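Local coordinates for protein O-succinylhomoserine sulfhydrylase (Mycobacterium tuberculosis, PDB 3NDN) that probably catalyses the pyridoxal-phosphate-dependent formation of L-homocysteine from O-succinyl-L-homoserine and hydrogen sulfide, at residues Ser176-Gln180 with Ala385-Gly389; Thr111-Ala115 with Pro250-Met255. All coordinates share one frame. Numbering follows the deposited sequence.

Contact 1 of 2, residues Ser176-Gln180 with Ala385-Gly389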
# COMPACT_ATOMS: atom_id res chain seq x y z
N SER A 176 -7.77 -21.05 27.53
CA SER A 176 -6.74 -21.78 26.75
C SER A 176 -7.31 -22.25 25.40
O SER A 176 -8.51 -22.18 25.18
CB SER A 176 -6.18 -22.98 27.53
OG SER A 176 -7.10 -24.07 27.59
N ASN A 177 -6.43 -22.71 24.52
CA ASN A 177 -6.84 -23.13 23.18
C ASN A 177 -6.19 -24.47 22.85
O ASN A 177 -4.97 -24.58 22.85
CB ASN A 177 -6.45 -22.03 22.18
CG ASN A 177 -6.49 -22.51 20.73
OD1 ASN A 177 -7.41 -23.21 20.31
ND2 ASN A 177 -5.49 -22.10 19.96
N PRO A 178 -7.00 -25.49 22.51
CA PRO A 178 -8.43 -25.47 22.17
C PRO A 178 -9.43 -25.88 23.25
O PRO A 178 -10.63 -25.75 23.01
CB PRO A 178 -8.50 -26.50 21.03
CG PRO A 178 -7.47 -27.53 21.45
CD PRO A 178 -6.39 -26.80 22.19
N MET A 179 -8.97 -26.36 24.40
CA MET A 179 -9.90 -26.92 25.41
C MET A 179 -10.65 -25.86 26.23
O MET A 179 -11.60 -26.19 26.94
CB MET A 179 -9.20 -27.94 26.32
CG MET A 179 -8.58 -29.14 25.60
SD MET A 179 -9.71 -30.15 24.58
CE MET A 179 -10.78 -30.88 25.80
N GLN A 180 -10.20 -24.61 26.15
CA GLN A 180 -10.88 -23.47 26.81
C GLN A 180 -10.97 -23.58 28.35
O GLN A 180 -12.00 -23.24 28.96
CB GLN A 180 -12.23 -23.14 26.12
CG GLN A 180 -12.19 -23.20 24.57
CD GLN A 180 -13.30 -22.42 23.83
OE1 GLN A 180 -13.88 -21.48 24.37
NE2 GLN A 180 -13.55 -22.78 22.58
N ALA A 385 -3.65 -36.52 27.92
CA ALA A 385 -3.52 -35.86 29.22
C ALA A 385 -4.55 -34.75 29.42
O ALA A 385 -5.13 -34.63 30.51
CB ALA A 385 -2.11 -35.32 29.41
N ILE A 386 -4.78 -33.95 28.38
CA ILE A 386 -5.71 -32.80 28.44
C ILE A 386 -7.11 -33.05 27.85
O ILE A 386 -7.94 -32.13 27.79
CB ILE A 386 -5.11 -31.51 27.79
CG1 ILE A 386 -4.57 -31.81 26.38
CG2 ILE A 386 -4.04 -30.90 28.69
CD1 ILE A 386 -4.33 -30.58 25.53
N GLY A 387 -7.37 -34.28 27.42
CA GLY A 387 -8.69 -34.67 26.90
C GLY A 387 -8.93 -34.35 25.43
O GLY A 387 -10.08 -34.34 24.98
N LEU A 388 -7.85 -34.11 24.68
CA LEU A 388 -7.95 -33.78 23.26
C LEU A 388 -7.90 -35.01 22.33
O LEU A 388 -6.86 -35.32 21.74
CB LEU A 388 -6.86 -32.75 22.89
CG LEU A 388 -6.72 -32.28 21.44
CD1 LEU A 388 -7.97 -31.54 20.98
CD2 LEU A 388 -5.48 -31.40 21.26
N GLY A 389 -9.04 -35.69 22.19
CA GLY A 389 -9.14 -36.87 21.33
C GLY A 389 -9.18 -36.58 19.83
O GLY A 389 -9.28 -35.41 19.42
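Met179 has the largest share of this contact, reaching from the loop after strand 169-173 to the turn after helix 379-385. Its chi1, chi2 and chi3 are all m, and this curled shape lays the thioether against the backbone of the turn: CE of Met179 lies 3.7 Å from O of Ile386 and 3.6 Å from O of Gly387, close van der Waals approaches of a methyl group to two successive carbonyls. Leu388 comes next. Its CB is 4.2 Å from SD of Met179, while its CD1 meets CG of Pro178 at 4.1 Å, so the leucine spans both neighbours on the opposing loop; His375 packs on Pro178 and Leu388 alike. Ile386 adds a looser apolar touch, CD1 to CG of Met179 at 4.5 Å. No hydrogen bond joins the two segments, which meet through van der Waals contacts. A cis peptide precedes Pro178, and the CA-to-CB bond of Met179, next in the chain, points toward the opposing segment. Gly387 takes positive phi and closes a Schellman motif, ending the helical path and leading Leu388 toward strand 392-396. Asn177 OD1 is hydrogen-bonded to Arg394 on that strand, and Pro178 O and Gln180 NE2 both reach Thr330 OG1 on strand 328-333. A Ser-Asn-cisPro turn after a strand of the large sheet thus meets the smaller C-terminal domain, as in PLP enzymes of fold type I, to which the trans-sulfuration enzymes belong.

Contact 2 of 2, residues Thr111-Ala115 with Pro250-Met255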
# COMPACT_ATOMS: atom_id res chain seq x y z
N THR A 111 9.80 -10.64 23.56
CA THR A 111 10.43 -9.39 24.04
C THR A 111 9.93 -8.98 25.44
O THR A 111 10.73 -8.51 26.26
CB THR A 111 10.31 -8.24 22.99
OG1 THR A 111 10.96 -8.65 21.77
CG2 THR A 111 10.95 -6.96 23.49
N SER A 112 8.65 -9.21 25.73
CA SER A 112 8.10 -8.83 27.05
C SER A 112 8.73 -9.68 28.17
O SER A 112 9.15 -9.14 29.21
CB SER A 112 6.58 -8.91 27.08
OG SER A 112 6.10 -10.25 26.97
N LEU A 113 8.81 -10.99 27.92
CA LEU A 113 9.44 -11.94 28.84
C LEU A 113 10.95 -11.76 28.94
O LEU A 113 11.51 -11.82 30.05
CB LEU A 113 9.09 -13.38 28.47
CG LEU A 113 7.64 -13.80 28.66
CD1 LEU A 113 7.39 -15.18 28.04
CD2 LEU A 113 7.23 -13.80 30.15
N GLY A 114 11.61 -11.53 27.80
CA GLY A 114 13.05 -11.27 27.77
C GLY A 114 13.43 -10.00 28.52
O GLY A 114 14.51 -9.91 29.10
N ALA A 115 12.53 -9.03 28.52
CA ALA A 115 12.71 -7.78 29.26
C ALA A 115 12.77 -8.00 30.78
O ALA A 115 13.35 -7.18 31.49
CB ALA A 115 11.56 -6.83 28.93
N PRO A 250 13.74 -1.49 30.02
CA PRO A 250 14.19 -2.77 29.46
C PRO A 250 13.51 -3.17 28.14
O PRO A 250 14.17 -3.77 27.27
CB PRO A 250 13.91 -3.78 30.58
CG PRO A 250 12.83 -3.14 31.40
CD PRO A 250 13.09 -1.67 31.34
N VAL A 251 12.22 -2.85 27.97
CA VAL A 251 11.54 -3.09 26.68
C VAL A 251 12.15 -2.25 25.54
O VAL A 251 12.53 -2.80 24.51
CB VAL A 251 10.00 -2.91 26.75
CG1 VAL A 251 9.36 -3.04 25.35
CG2 VAL A 251 9.38 -3.92 27.69
N GLN A 252 12.25 -0.93 25.74
CA GLN A 252 12.84 -0.05 24.73
C GLN A 252 14.24 -0.51 24.31
O GLN A 252 14.57 -0.50 23.13
CB GLN A 252 12.88 1.41 25.21
CG GLN A 252 13.33 2.43 24.15
CD GLN A 252 13.53 3.83 24.73
OE1 GLN A 252 12.57 4.53 25.06
NE2 GLN A 252 14.79 4.25 24.86
N LYS A 253 15.06 -0.93 25.27
CA LYS A 253 16.41 -1.40 24.96
C LYS A 253 16.40 -2.59 24.00
O LYS A 253 17.14 -2.59 23.01
CB LYS A 253 17.18 -1.73 26.24
CG LYS A 253 18.65 -2.04 26.01
CD LYS A 253 19.35 -2.33 27.32
CE LYS A 253 20.85 -2.53 27.11
NZ LYS A 253 21.48 -3.12 28.33
N LEU A 254 15.58 -3.60 24.28
CA LEU A 254 15.48 -4.73 23.37
C LEU A 254 14.90 -4.35 21.99
O LEU A 254 15.35 -4.87 20.96
CB LEU A 254 14.69 -5.90 24.01
CG LEU A 254 15.39 -6.72 25.09
CD1 LEU A 254 14.44 -7.78 25.72
CD2 LEU A 254 16.64 -7.41 24.53
N MET A 255 13.92 -3.45 21.96
CA MET A 255 13.30 -3.04 20.68
C MET A 255 14.25 -2.27 19.75
O MET A 255 14.33 -2.57 18.56
CB MET A 255 11.98 -2.26 20.90
CG MET A 255 10.82 -3.08 21.47
SD MET A 255 10.28 -4.54 20.54
CE MET A 255 9.74 -3.78 18.97
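Pro250 opens the second segment where its helix is kinked, since proline N can give no hydrogen bond to the turn before. Its CB lies 3.6 Å from O of Ala115 and 4.2 Å from CB of Ala115, and with 5.2 Å between the CA atoms of Pro250 and Ala115 the backbones come very close; a residue as small as alanine permits this. Val251 follows with CG2 at 3.8 Å from CB of Ala115. Lys253 faces the second subunit, where its NZ forms a salt bridge with Glu139 of that chain. One turn on from Pro250, Leu254 lies over the backbone of Thr111, Gly114 and Ala115: its CD1 is 3.6 Å from N of Ala115, 3.7 Å from C of Gly114 and 3.8 Å from O of Thr111, backbone that Gly114, with no side chain, helps leave open to the leucine. CB of Leu254 also meets CG2 of Thr111 at 3.9 Å, and the leucine packs on Trp144 of the second subunit as well. SD of Met255 approaches CG2 of Thr111 at 3.9 Å. Thr111 turns its methyl to this interface, while its OG1 bonds Ala107 O within its own helix. The helices 105-114 and 244-258 thus pack side by side on the large sheet, Thr111 and Val251 resting on Ile240 of strand 238-242 and Met255 on Phe100 and Thr102 of edge strand 98-102.

In the fold
From the N terminus, the chain leaves strand 98-102 into helix 105-114 and meets the first half of contact 2, then passes the first half of contact 1 after strand 169-173. Helix 244-258 returns to close contact 2, a loop of 134 intervening residues; contact 1 closes only near the C terminus, after 204. Their segments alternate, so the two closures cross rather than nest. Contact 2 lies within the PLP-binding domain, joining the helices that follow two adjacent antiparallel strands at one edge of the seven-stranded sheet. Contact 1 ties that domain to the C-terminal one. Their centres are 31 Å apart, their nearest atoms about 16 Å.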